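Local coordinates for putative acyl-[acyl-carrier-protein] desaturase DesA2 (PDB 1ZA0), which may act as a metal-dependent acyl-[acyl-carrier-protein] desaturase in mycobacterial fatty acid biosynthesis, at residues A105-H110 with R187-H192; T151-A156 with A213-R218; M155-R160 with S255-A260; E159-V164 with P248-L253; R167-Q172 with A242-K247. One frame throughout, in Å; residues are numbered along the deposited sequence.

Contact 1. Residues A105-H110 with R187-H192; sequences AEEHLH and RDEVRH. With MN (manganese (II) ion), chain B; EDO (1,2-ethanediol), chain C.
Glu107, Glu189 and His192 meet at one manganese ion inside the four-helix bundle of the ferritin-like desaturase fold, where helices 95-121 and 176-206 run nearly antiparallel (156°) with short axes 11.1 Å apart. Metal bonds come first. Glu107 OE2 and Glu189 OE2 each lie 2.1 Å from the manganese, His192 ND1 binds it at 2.3 Å, and Glu159 and a water complete the shell. Both glutamates reach inward through a bend at chi2, and their second oxygens, Glu107 OE1 and Glu189 OE1, form salt bridges with Lys76. By similarity, His110 would bind the second iron of a di-iron centre; here His110 ND1 is hydrogen-bonded to Lys76.

Hydrogen bonds to carboxylates hold both histidines. In the second shell of the metal, Glu106 OE1 accepts from His192 NE2 over a very short 2.5 Å, carboxylate and ring being nearly coplanar; the manganese at ND1 and Glu106 at NE2 together hold the ring's rotation. His110 NE2 gives an almost straight bond (171°) to the anti lone pair of Asp188 OD2, 2.8 Å away, and Trp32 also donates to that oxygen. A water links the two carboxylates to Arg191: it donates to both Glu106 OE1 and Asp188 OD1 and accepts from Arg191 NE. Over the centre of the His110 ring sits the backbone Glu106 O, 3.2 Å above the plane.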
# COMPACT_ATOMS: atom_id res chain seq x y z
N ALA A 105 -4.67 8.49 -8.64
CA ALA A 105 -6.03 8.06 -8.86
C ALA A 105 -6.24 6.61 -8.42
O ALA A 105 -7.34 6.24 -7.98
CB ALA A 105 -6.38 8.17 -10.37
N GLU A 106 -5.22 5.74 -8.65
CA GLU A 106 -5.31 4.34 -8.20
C GLU A 106 -5.33 4.22 -6.67
O GLU A 106 -6.16 3.49 -6.14
CB GLU A 106 -4.23 3.48 -8.80
CG GLU A 106 -4.40 3.33 -10.30
CD GLU A 106 -3.32 2.42 -10.98
OE1 GLU A 106 -2.47 1.77 -10.30
OE2 GLU A 106 -3.41 2.29 -12.21
N GLU A 107 -4.46 4.96 -6.00
CA GLU A 107 -4.44 5.01 -4.58
C GLU A 107 -5.83 5.49 -4.03
O GLU A 107 -6.37 4.97 -3.00
CB GLU A 107 -3.33 5.94 -4.07
CG GLU A 107 -1.89 5.50 -4.33
CD GLU A 107 -1.55 4.20 -3.60
OE1 GLU A 107 -1.73 4.10 -2.40
OE2 GLU A 107 -1.16 3.27 -4.24
N HIS A 108 -6.33 6.53 -4.63
CA HIS A 108 -7.59 7.08 -4.22
C HIS A 108 -8.71 6.05 -4.34
O HIS A 108 -9.58 5.97 -3.51
CB HIS A 108 -7.99 8.24 -5.11
CG HIS A 108 -9.17 8.99 -4.58
ND1 HIS A 108 -9.82 9.95 -5.31
CD2 HIS A 108 -9.81 8.92 -3.38
CE1 HIS A 108 -10.79 10.48 -4.57
NE2 HIS A 108 -10.80 9.87 -3.40
N LEU A 109 -8.73 5.36 -5.47
CA LEU A 109 -9.66 4.30 -5.77
C LEU A 109 -9.70 3.22 -4.68
O LEU A 109 -10.79 2.82 -4.26
CB LEU A 109 -9.39 3.70 -7.15
CG LEU A 109 -10.48 2.65 -7.54
CD1 LEU A 109 -11.70 3.34 -8.19
CD2 LEU A 109 -9.91 1.63 -8.45
N HIS A 110 -8.54 2.84 -4.17
CA HIS A 110 -8.39 1.89 -3.11
C HIS A 110 -9.07 2.40 -1.85
O HIS A 110 -9.84 1.65 -1.24
CB HIS A 110 -6.85 1.65 -2.77
CG HIS A 110 -6.07 1.10 -3.92
ND1 HIS A 110 -4.68 1.11 -3.97
CD2 HIS A 110 -6.49 0.46 -5.05
CE1 HIS A 110 -4.30 0.52 -5.09
NE2 HIS A 110 -5.38 0.11 -5.76
N ARG A 187 -2.88 -6.45 -6.46
CA ARG A 187 -2.41 -6.44 -7.85
C ARG A 187 -1.98 -5.06 -8.35
O ARG A 187 -0.99 -4.93 -9.12
CB ARG A 187 -3.45 -7.03 -8.77
CG ARG A 187 -3.68 -8.48 -8.55
CD ARG A 187 -4.79 -9.09 -9.41
NE ARG A 187 -5.22 -10.38 -8.84
CZ ARG A 187 -4.53 -11.51 -8.94
NH1 ARG A 187 -3.40 -11.57 -9.70
NH2 ARG A 187 -4.99 -12.61 -8.35
N ASP A 188 -2.67 -4.03 -7.91
CA ASP A 188 -2.26 -2.66 -8.18
C ASP A 188 -0.97 -2.36 -7.46
O ASP A 188 -0.09 -1.77 -8.06
CB ASP A 188 -3.33 -1.63 -7.78
CG ASP A 188 -4.51 -1.59 -8.69
OD1 ASP A 188 -4.47 -2.03 -9.89
OD2 ASP A 188 -5.59 -1.09 -8.29
N GLU A 189 -0.81 -2.80 -6.21
CA GLU A 189 0.38 -2.51 -5.48
C GLU A 189 1.64 -3.18 -6.11
O GLU A 189 2.72 -2.58 -6.08
CB GLU A 189 0.29 -2.95 -4.01
CG GLU A 189 -0.91 -2.41 -3.24
CD GLU A 189 -0.83 -0.93 -2.92
OE1 GLU A 189 -0.85 -0.58 -1.69
OE2 GLU A 189 -0.83 -0.11 -3.88
N VAL A 190 1.47 -4.38 -6.68
CA VAL A 190 2.55 -5.04 -7.42
C VAL A 190 3.02 -4.16 -8.60
O VAL A 190 4.24 -3.99 -8.86
CB VAL A 190 2.14 -6.46 -7.83
CG1 VAL A 190 3.09 -7.06 -8.91
CG2 VAL A 190 2.04 -7.38 -6.57
N ARG A 191 2.04 -3.64 -9.29
CA ARG A 191 2.25 -2.73 -10.40
C ARG A 191 2.90 -1.42 -10.01
O ARG A 191 3.80 -0.92 -10.71
CB ARG A 191 0.95 -2.53 -11.17
CG ARG A 191 0.55 -3.74 -11.92
CD ARG A 191 -0.91 -3.72 -12.38
NE ARG A 191 -1.31 -2.58 -13.20
CZ ARG A 191 -1.12 -2.48 -14.52
NH1 ARG A 191 -0.42 -3.40 -15.17
NH2 ARG A 191 -1.57 -1.44 -15.20
N HIS A 192 2.53 -0.89 -8.82
CA HIS A 192 3.10 0.32 -8.31
C HIS A 192 4.59 0.09 -7.99
O HIS A 192 5.50 0.92 -8.32
CB HIS A 192 2.29 0.80 -7.08
CG HIS A 192 0.88 1.28 -7.39
ND1 HIS A 192 0.02 1.76 -6.42
CD2 HIS A 192 0.17 1.26 -8.55
CE1 HIS A 192 -1.12 2.11 -7.00
NE2 HIS A 192 -1.08 1.77 -8.28
MN MN B . 0.23 1.65 -4.08
C1 EDO C . -7.60 0.57 -10.91
O1 EDO C . -8.66 0.32 -11.78
C2 EDO C . -6.31 0.04 -11.50
O2 EDO C . -6.35 -1.35 -11.75
O HOH W 1 -2.47 -0.76 -11.37
O HOH W 2 -3.74 0.06 -13.90
O HOH W 3 0.50 2.07 -1.97

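Contact 2. Residues T151-A156 with A213-R218; sequences TLVYMA and AAIAAR
With CG1 anti to its backbone N (chi1 167°), Val153 presents both methyls to helix 208-221, while Arg218, bent at chi2 and chi3, brings CD to the edge of the Tyr154 ring, the two side chains crossing at about a right angle. Val153 carries most of the contact: its CG1 lies 3.8 Å from Ile215 CG1 and also touches Arg218 CG, and its CG2 meets Ala214 CB at 4.0 Å. The side chains of Val153 and Ile215 likewise cross at about a right angle. Arg218 CD lies in the plane of the Tyr154 ring, 4.0 Å from Tyr154 CD1; the guanidinium continues beyond to a salt bridge with Asp221. The short axes approach to 9.2 Å at an angle of 46°, with Ala214 CB facing Val153. Ile215 also reaches Phe157, one turn further along helix 148-172. This is plain apolar helix-helix packing, joining the metal-bearing helix 148-172 of the ferritin-like bundle to helix 208-221, which follows helix 176-206 in the chain.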
# COMPACT_ATOMS: atom_id res chain seq x y z
N THR A 151 13.50 9.58 -2.70
CA THR A 151 12.06 9.54 -2.79
C THR A 151 11.66 8.30 -3.60
O THR A 151 10.66 7.62 -3.24
CB THR A 151 11.52 10.86 -3.46
OG1 THR A 151 11.69 11.98 -2.57
CG2 THR A 151 10.04 10.82 -3.66
N LEU A 152 12.38 8.02 -4.71
CA LEU A 152 12.03 6.90 -5.56
C LEU A 152 12.33 5.62 -4.82
O LEU A 152 11.58 4.67 -4.95
CB LEU A 152 12.73 6.94 -6.93
CG LEU A 152 12.38 8.11 -7.84
CD1 LEU A 152 13.41 8.22 -9.09
CD2 LEU A 152 10.94 8.01 -8.33
N VAL A 153 13.42 5.59 -4.05
CA VAL A 153 13.81 4.42 -3.29
C VAL A 153 12.74 4.15 -2.18
O VAL A 153 12.31 3.04 -2.03
CB VAL A 153 15.17 4.62 -2.65
CG1 VAL A 153 15.47 3.55 -1.58
CG2 VAL A 153 16.29 4.62 -3.80
N TYR A 154 12.36 5.20 -1.45
CA TYR A 154 11.32 5.11 -0.44
C TYR A 154 10.03 4.52 -1.03
O TYR A 154 9.49 3.61 -0.46
CB TYR A 154 11.04 6.48 0.19
CG TYR A 154 9.87 6.45 1.14
CD1 TYR A 154 10.01 5.95 2.46
CD2 TYR A 154 8.63 6.81 0.70
CE1 TYR A 154 8.87 5.90 3.33
CE2 TYR A 154 7.52 6.76 1.56
CZ TYR A 154 7.65 6.30 2.84
OH TYR A 154 6.52 6.27 3.63
N MET A 155 9.55 5.06 -2.14
CA MET A 155 8.35 4.60 -2.76
C MET A 155 8.44 3.14 -3.23
O MET A 155 7.45 2.40 -3.10
CB MET A 155 7.97 5.48 -3.93
CG MET A 155 7.51 6.87 -3.54
SD MET A 155 6.16 6.90 -2.35
CE MET A 155 4.88 6.08 -3.40
N ALA A 156 9.61 2.69 -3.68
CA ALA A 156 9.72 1.31 -4.09
C ALA A 156 9.53 0.36 -2.92
O ALA A 156 8.83 -0.67 -3.04
CB ALA A 156 11.11 1.07 -4.81
N ALA A 213 23.37 4.45 -1.32
CA ALA A 213 23.28 5.11 -0.03
C ALA A 213 21.84 5.32 0.38
O ALA A 213 21.53 5.17 1.52
CB ALA A 213 24.02 6.47 -0.06
N ALA A 214 21.00 5.71 -0.57
CA ALA A 214 19.59 5.87 -0.31
C ALA A 214 18.96 4.52 0.10
O ALA A 214 18.20 4.46 1.05
CB ALA A 214 18.91 6.48 -1.49
N ILE A 215 19.35 3.43 -0.55
CA ILE A 215 18.78 2.14 -0.23
C ILE A 215 19.21 1.71 1.15
O ILE A 215 18.40 1.18 1.95
CB ILE A 215 19.15 1.08 -1.33
CG1 ILE A 215 18.50 1.45 -2.66
CG2 ILE A 215 18.76 -0.32 -0.84
CD1 ILE A 215 19.06 0.70 -3.89
N ALA A 216 20.48 1.95 1.47
CA ALA A 216 21.00 1.64 2.81
C ALA A 216 20.25 2.37 3.90
O ALA A 216 19.84 1.77 4.89
CB ALA A 216 22.52 1.94 2.90
N ALA A 217 20.01 3.65 3.69
CA ALA A 217 19.37 4.49 4.73
C ALA A 217 17.89 4.11 4.96
O ALA A 217 17.44 4.04 6.10
CB ALA A 217 19.51 5.96 4.36
N ARG A 218 17.13 3.86 3.88
CA ARG A 218 15.77 3.35 3.97
C ARG A 218 15.70 1.98 4.61
O ARG A 218 14.89 1.76 5.50
CB ARG A 218 15.10 3.36 2.61
CG ARG A 218 14.70 4.73 2.15
CD ARG A 218 13.92 5.65 3.24
NE ARG A 218 14.48 7.01 3.19
CZ ARG A 218 15.51 7.50 3.93
NH1 ARG A 218 15.91 8.73 3.70
NH2 ARG A 218 16.11 6.82 4.90

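Contact 3. Residues M155-R160 with S255-A260. With MN (manganese (II) ion), chain B.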
# COMPACT_ATOMS: atom_id res chain seq x y z
N MET A 155 9.55 5.06 -2.14
CA MET A 155 8.35 4.60 -2.76
C MET A 155 8.44 3.14 -3.23
O MET A 155 7.45 2.40 -3.10
CB MET A 155 7.97 5.48 -3.93
CG MET A 155 7.51 6.87 -3.54
SD MET A 155 6.16 6.90 -2.35
CE MET A 155 4.88 6.08 -3.40
N ALA A 156 9.61 2.69 -3.68
CA ALA A 156 9.72 1.31 -4.09
C ALA A 156 9.53 0.36 -2.92
O ALA A 156 8.83 -0.67 -3.04
CB ALA A 156 11.11 1.07 -4.81
N PHE A 157 10.16 0.68 -1.80
CA PHE A 157 10.03 -0.15 -0.64
C PHE A 157 8.59 -0.11 -0.07
O PHE A 157 8.09 -1.08 0.43
CB PHE A 157 10.98 0.31 0.44
CG PHE A 157 12.34 -0.23 0.32
CD1 PHE A 157 12.59 -1.56 0.61
CD2 PHE A 157 13.42 0.61 -0.02
CE1 PHE A 157 13.86 -2.08 0.52
CE2 PHE A 157 14.75 0.08 -0.11
CZ PHE A 157 14.95 -1.26 0.15
N TYR A 158 8.03 1.10 -0.04
CA TYR A 158 6.75 1.35 0.57
C TYR A 158 5.64 0.64 -0.24
O TYR A 158 4.78 -0.02 0.34
CB TYR A 158 6.50 2.87 0.67
CG TYR A 158 5.13 3.23 1.26
CD1 TYR A 158 4.96 3.23 2.64
CD2 TYR A 158 4.04 3.53 0.46
CE1 TYR A 158 3.73 3.55 3.23
CE2 TYR A 158 2.79 3.85 1.05
CZ TYR A 158 2.65 3.83 2.43
OH TYR A 158 1.45 4.15 3.06
N GLU A 159 5.70 0.70 -1.57
CA GLU A 159 4.83 -0.08 -2.40
C GLU A 159 5.03 -1.58 -2.25
O GLU A 159 4.07 -2.32 -2.29
CB GLU A 159 4.90 0.33 -3.87
CG GLU A 159 4.43 1.75 -4.09
CD GLU A 159 2.88 1.80 -3.99
OE1 GLU A 159 2.26 0.72 -3.67
OE2 GLU A 159 2.29 2.82 -4.28
N ARG A 160 6.26 -2.02 -2.02
CA ARG A 160 6.45 -3.44 -1.80
C ARG A 160 5.81 -3.87 -0.46
O ARG A 160 5.22 -4.90 -0.39
CB ARG A 160 7.94 -3.80 -1.79
CG ARG A 160 8.18 -5.34 -1.71
CD ARG A 160 9.63 -5.74 -1.96
NE ARG A 160 9.81 -7.16 -2.20
CZ ARG A 160 10.00 -7.76 -3.36
NH1 ARG A 160 10.04 -7.09 -4.50
NH2 ARG A 160 10.15 -9.08 -3.37
N SER A 255 15.18 -7.45 2.45
CA SER A 255 16.16 -8.37 1.85
C SER A 255 15.81 -8.76 0.41
O SER A 255 16.66 -8.68 -0.45
CB SER A 255 16.25 -9.64 2.71
OG SER A 255 17.22 -10.52 2.22
N ASP A 256 14.58 -9.17 0.16
CA ASP A 256 14.15 -9.49 -1.19
C ASP A 256 14.25 -8.31 -2.18
O ASP A 256 14.54 -8.52 -3.33
CB ASP A 256 12.72 -10.01 -1.23
CG ASP A 256 12.47 -11.24 -0.35
OD1 ASP A 256 13.42 -11.99 -0.01
OD2 ASP A 256 11.29 -11.50 0.03
N ARG A 257 13.95 -7.10 -1.74
CA ARG A 257 13.96 -5.97 -2.64
C ARG A 257 15.42 -5.64 -3.02
O ARG A 257 15.72 -5.34 -4.17
CB ARG A 257 13.26 -4.80 -1.98
CG ARG A 257 13.19 -3.54 -2.76
CD ARG A 257 12.41 -3.69 -3.99
NE ARG A 257 13.27 -3.99 -5.13
CZ ARG A 257 12.82 -4.33 -6.30
NH1 ARG A 257 11.51 -4.43 -6.51
NH2 ARG A 257 13.68 -4.53 -7.29
N ILE A 258 16.29 -5.70 -2.05
CA ILE A 258 17.74 -5.43 -2.29
C ILE A 258 18.28 -6.46 -3.27
O ILE A 258 18.94 -6.11 -4.24
CB ILE A 258 18.49 -5.48 -0.95
CG1 ILE A 258 18.17 -4.24 -0.15
CG2 ILE A 258 20.04 -5.60 -1.16
CD1 ILE A 258 18.53 -4.30 1.27
N THR A 259 17.91 -7.72 -3.03
CA THR A 259 18.30 -8.85 -3.85
C THR A 259 17.80 -8.70 -5.27
O THR A 259 18.57 -8.90 -6.22
CB THR A 259 17.78 -10.19 -3.17
OG1 THR A 259 18.38 -10.35 -1.86
CG2 THR A 259 18.16 -11.45 -3.95
N ALA A 260 16.53 -8.29 -5.43
CA ALA A 260 15.91 -8.13 -6.73
C ALA A 260 16.58 -7.00 -7.55
O ALA A 260 16.47 -7.01 -8.76
CB ALA A 260 14.41 -7.87 -6.57
MN MN B . 0.23 1.65 -4.08
O HOH W 4 9.26 -9.82 -0.43
O HOH W 3 0.50 2.07 -1.97
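Phe157 and Arg257 mark the nearest backbone approach, 7.3 Å between their CA atoms, where the two helical segments cross at 129° with short axes 10.9 Å apart. Arg257 CB and CG lie against the Phe157 ring at CE1, CG making an off-centre CH-pi contact 4.1 Å from the ring centroid. At the ring's edge, Phe157 CZ touches Ile258 CG1. Arg160 extends from CG to NE, its CG anti to the backbone N (chi1 -174°), and crosses Arg257 obliquely; Arg160 CD packs 3.7 Å from Arg257 CB. Asp256 C and Arg257 N lie over one face of the Arg160 guanidinium, toward its rim. In this way helix 247-260 packs outside the ferritin-like four-helix bundle against helix 148-172, whose Glu159 binds manganese through both carboxylate oxygens from another side of the helix. The two guanidinium planes stand 88° apart with Arg160 NH1 and Arg257 NH1 only 3.6 Å from each other, a like-charge approach probably eased by Glu193 OE2, which forms salt bridges with both. Arg160 NH2 lies 4.3 Å from Asp256 OD2, beyond a salt bridge, and a water links them, accepting from NH2 and donating to OD2. Arg257 also makes a cation-pi contact with Trp261.

Contact 4. Residues E159-V164 with P248-L253. With MN (manganese (II) ion), chain B.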
# COMPACT_ATOMS: atom_id res chain seq x y z
N GLU A 159 5.70 0.70 -1.57
CA GLU A 159 4.83 -0.08 -2.40
C GLU A 159 5.03 -1.58 -2.25
O GLU A 159 4.07 -2.32 -2.29
CB GLU A 159 4.90 0.33 -3.87
CG GLU A 159 4.43 1.75 -4.09
CD GLU A 159 2.88 1.80 -3.99
OE1 GLU A 159 2.26 0.72 -3.67
OE2 GLU A 159 2.29 2.82 -4.28
N ARG A 160 6.26 -2.02 -2.02
CA ARG A 160 6.45 -3.44 -1.80
C ARG A 160 5.81 -3.87 -0.46
O ARG A 160 5.22 -4.90 -0.39
CB ARG A 160 7.94 -3.80 -1.79
CG ARG A 160 8.18 -5.34 -1.71
CD ARG A 160 9.63 -5.74 -1.96
NE ARG A 160 9.81 -7.16 -2.20
CZ ARG A 160 10.00 -7.76 -3.36
NH1 ARG A 160 10.04 -7.09 -4.50
NH2 ARG A 160 10.15 -9.08 -3.37
N CYS A 161 5.96 -3.05 0.58
CA CYS A 161 5.24 -3.26 1.84
C CYS A 161 3.73 -3.39 1.59
O CYS A 161 3.11 -4.32 2.11
CB CYS A 161 5.48 -2.13 2.84
SG CYS A 161 7.18 -1.99 3.37
N GLY A 162 3.15 -2.45 0.85
CA GLY A 162 1.75 -2.50 0.41
C GLY A 162 1.39 -3.80 -0.25
O GLY A 162 0.33 -4.37 0.03
N ALA A 163 2.25 -4.27 -1.16
CA ALA A 163 1.97 -5.47 -1.94
C ALA A 163 1.98 -6.74 -1.06
O ALA A 163 1.06 -7.54 -1.20
CB ALA A 163 2.94 -5.59 -3.08
N VAL A 164 2.95 -6.85 -0.15
CA VAL A 164 3.05 -7.96 0.79
C VAL A 164 1.87 -7.96 1.82
O VAL A 164 1.18 -8.97 2.00
CB VAL A 164 4.39 -7.90 1.51
CG1 VAL A 164 4.47 -8.92 2.63
CG2 VAL A 164 5.56 -8.15 0.46
N PRO A 248 9.01 -9.20 11.06
CA PRO A 248 9.57 -10.29 10.27
C PRO A 248 9.24 -10.21 8.76
O PRO A 248 10.07 -10.54 7.95
CB PRO A 248 8.92 -11.55 10.87
CG PRO A 248 8.42 -11.16 12.19
CD PRO A 248 8.05 -9.71 12.05
N GLN A 249 8.00 -9.85 8.42
CA GLN A 249 7.65 -9.69 7.03
C GLN A 249 8.47 -8.51 6.46
O GLN A 249 9.01 -8.62 5.37
CB GLN A 249 6.15 -9.48 6.85
CG GLN A 249 5.33 -10.74 7.08
CD GLN A 249 5.13 -11.13 8.57
OE1 GLN A 249 5.14 -10.29 9.46
NE2 GLN A 249 5.00 -12.41 8.81
N LEU A 250 8.65 -7.45 7.25
CA LEU A 250 9.33 -6.26 6.79
C LEU A 250 10.78 -6.56 6.50
O LEU A 250 11.30 -6.21 5.45
CB LEU A 250 9.20 -5.16 7.82
CG LEU A 250 9.84 -3.83 7.48
CD1 LEU A 250 9.29 -3.22 6.17
CD2 LEU A 250 9.63 -2.81 8.64
N ARG A 251 11.43 -7.20 7.46
CA ARG A 251 12.80 -7.67 7.33
C ARG A 251 12.96 -8.55 6.07
O ARG A 251 13.76 -8.27 5.21
CB ARG A 251 13.24 -8.37 8.67
CG ARG A 251 14.76 -8.68 8.82
CD ARG A 251 15.15 -9.83 9.83
NE ARG A 251 14.85 -11.17 9.28
CZ ARG A 251 15.63 -12.25 9.37
NH1 ARG A 251 16.83 -12.23 9.96
NH2 ARG A 251 15.21 -13.39 8.83
N GLN A 252 12.17 -9.58 5.90
CA GLN A 252 12.29 -10.36 4.69
C GLN A 252 12.09 -9.52 3.39
O GLN A 252 12.88 -9.69 2.45
CB GLN A 252 11.32 -11.54 4.66
CG GLN A 252 11.70 -12.66 3.68
CD GLN A 252 13.18 -13.10 3.86
OE1 GLN A 252 13.53 -13.58 4.92
NE2 GLN A 252 14.03 -12.88 2.82
N LEU A 253 11.05 -8.68 3.30
CA LEU A 253 10.79 -7.99 2.00
C LEU A 253 11.93 -7.00 1.70
O LEU A 253 12.25 -6.78 0.56
CB LEU A 253 9.43 -7.29 1.91
CG LEU A 253 9.15 -6.06 2.75
CD1 LEU A 253 9.63 -4.78 2.06
CD2 LEU A 253 7.64 -5.95 3.09
MN MN B . 0.23 1.65 -4.08
O HOH W 3 0.50 2.07 -1.97
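Leu253 inserts its two methyls between Arg160, Cys161 and Val164 and supplies the largest share of the surface buried here. Its CD2 lies 3.8 Å from Cys161 CA and 4.0 Å from Val164 CG2, while CD1 meets Cys161 SG at 3.9 Å and the aliphatic Arg160 CG at 4.1 Å. The same sulfur touches Leu250 CD1 at 3.7 Å, so Cys161 SG is in contact with leucines from successive turns of helix 247-260. All these contacts are apolar apart from the approach of Arg160 NE to Leu253 O, 3.7 Å apart; the guanidinium itself is held by its salt bridge to Glu193.

Torsions set the leucine's reach: Leu253 CG stands between the backbone N and the carbonyl carbon (chi1 69°), the crowded position for a helix. Val164 CG2, anti to the carbonyl carbon, is the branch that meets Leu253 CD2. The two segments cross at 126° with short axes 10.5 Å apart, and the nearest CA atoms are those of Cys161 and Leu250. Within the desaturase fold the contact joins helix 247-260 to helix 148-172 of the ferritin-like bundle, on a side away from the Glu159 carboxylate. Further out, Phe245 from the preceding loop packs on both Cys161 and Leu253, and Leu225 adds another apolar neighbour to Cys161. On the bundle side, Ala163 packs against Glu189 and Val190 of helix 176-206.

Contact 5. Residues R167-Q172 with A242-K247; sequences RNLAAQ and AGIFGK
Asn168 and Ile244 bring their CA atoms to 5.0 Å, where the last turns of helix 148-172 meet the loop between helices 233-241 and 247-260. Two side-chain amides of the helix grip backbone carbonyls of that loop. Asn168 ND2 donates to Ile244 O over 2.9 Å at 164°; the acceptor is close to the plane of the amide, whereas the donor is tilted from the carbonyl plane. Asn168 CB also rests near Ile244 O. One turn later Gln172, extended beyond CG, sends NE2 to Ala242 O at 2.8 Å, a more bent bond of 151°.

The loop is shaped by a Schellman motif that ends helix 233-241, with Gly243 at positive phi, and by Gly246 at the N-cap of helix 247-260. The two side-chain hydrogen bonds tie the connection between those helices to helix 148-172 in this ferritin-like fold. The Ile244 side chain packs against both Gln172 and Leu169: its CG1 lies 3.5 Å from Gln172 OE1, so the amide packs against the aliphatic branch, and its CD1 meets Leu169 CD1 at 4.0 Å. Ile244 CG2 turns to Leu169 CB. Behind Leu169 stand Ile65, Ala68 and Leu72 of helix 63-77 and Ile182 of helix 176-206, while Asn168 also touches Gln249 of helix 247-260.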
# COMPACT_ATOMS: atom_id res chain seq x y z
N ARG A 167 -1.41 -8.80 -0.21
CA ARG A 167 -1.36 -10.20 -0.57
C ARG A 167 -1.66 -11.12 0.65
O ARG A 167 -2.50 -12.06 0.52
CB ARG A 167 -0.01 -10.56 -1.22
CG ARG A 167 0.01 -12.04 -1.64
N ASN A 168 -1.01 -10.85 1.78
CA ASN A 168 -1.10 -11.67 2.95
C ASN A 168 -2.51 -11.53 3.49
O ASN A 168 -3.10 -12.49 4.01
CB ASN A 168 -0.06 -11.31 4.03
CG ASN A 168 1.39 -11.62 3.61
OD1 ASN A 168 1.61 -12.31 2.58
ND2 ASN A 168 2.35 -11.17 4.43
N LEU A 169 -3.04 -10.32 3.45
CA LEU A 169 -4.40 -10.10 3.93
C LEU A 169 -5.45 -10.78 3.09
O LEU A 169 -6.31 -11.45 3.62
CB LEU A 169 -4.67 -8.60 4.03
CG LEU A 169 -6.07 -8.18 4.43
CD1 LEU A 169 -6.50 -8.60 5.82
CD2 LEU A 169 -6.25 -6.65 4.23
N ALA A 170 -5.40 -10.61 1.77
CA ALA A 170 -6.35 -11.22 0.85
C ALA A 170 -6.39 -12.79 1.11
O ALA A 170 -7.44 -13.38 1.22
CB ALA A 170 -5.94 -10.91 -0.60
N ALA A 171 -5.22 -13.39 1.33
CA ALA A 171 -5.08 -14.81 1.47
C ALA A 171 -5.78 -15.30 2.76
O ALA A 171 -6.04 -16.46 2.85
CB ALA A 171 -3.65 -15.21 1.46
N GLN A 172 -6.00 -14.44 3.75
CA GLN A 172 -6.64 -14.79 5.03
C GLN A 172 -8.11 -14.44 5.10
O GLN A 172 -8.76 -14.77 6.11
CB GLN A 172 -5.91 -14.15 6.22
CG GLN A 172 -4.49 -14.69 6.46
CD GLN A 172 -3.78 -14.13 7.66
OE1 GLN A 172 -4.42 -13.61 8.55
NE2 GLN A 172 -2.44 -14.24 7.69
N ALA A 242 -1.27 -12.28 13.38
CA ALA A 242 -1.87 -13.05 12.29
C ALA A 242 -0.91 -13.35 11.15
O ALA A 242 -1.26 -14.06 10.23
CB ALA A 242 -3.12 -12.31 11.75
N GLY A 243 0.28 -12.76 11.16
CA GLY A 243 1.22 -12.97 10.08
C GLY A 243 0.88 -12.13 8.82
O GLY A 243 1.43 -12.39 7.76
N ILE A 244 -0.02 -11.16 8.92
CA ILE A 244 -0.30 -10.32 7.74
C ILE A 244 0.89 -9.38 7.51
O ILE A 244 1.42 -9.29 6.41
CB ILE A 244 -1.63 -9.56 7.94
CG1 ILE A 244 -2.79 -10.60 7.95
CG2 ILE A 244 -1.83 -8.40 6.97
CD1 ILE A 244 -4.05 -10.06 8.64
N PHE A 245 1.25 -8.61 8.52
CA PHE A 245 2.41 -7.75 8.36
C PHE A 245 2.97 -7.42 9.70
O PHE A 245 2.27 -7.07 10.63
CB PHE A 245 2.08 -6.49 7.59
CG PHE A 245 3.27 -5.83 6.96
CD1 PHE A 245 3.72 -6.22 5.69
CD2 PHE A 245 3.98 -4.85 7.64
CE1 PHE A 245 4.81 -5.62 5.09
CE2 PHE A 245 5.10 -4.22 7.00
CZ PHE A 245 5.50 -4.61 5.74
N GLY A 246 4.29 -7.51 9.77
CA GLY A 246 5.04 -7.15 10.98
C GLY A 246 6.53 -7.11 10.72
O GLY A 246 6.96 -7.15 9.56
N LYS A 247 7.31 -7.08 11.81
CA LYS A 247 8.76 -6.82 11.70
C LYS A 247 9.42 -7.93 10.89
O LYS A 247 10.30 -7.65 10.13
CB LYS A 247 9.43 -6.62 13.09
CG LYS A 247 9.32 -5.18 13.65

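Overall arrangement
Helix 148-172 runs through contacts 2, 3, 4 and 5, and its Glu159 joins contacts 3 and 4 to the manganese site of contact 1: Glu159 OE1 lies 3.2 Å from Glu189 OE2, both on the metal. Contacts 3 and 4, with centres about 7 Å apart, are neighbouring parts of one packing between helices 148-172 and 247-260. Contact 2 adjoins contact 3 (centres about 9 Å apart) through Ile215, whose CG2 is 4.0 Å from Phe157 CZ. Contact 5 meets contact 4 through Phe245, its CE1 3.5 Å from Leu253 CD2. Contacts 2 and 5 are farthest apart, about 23 Å between centres, and neither touches contact 1.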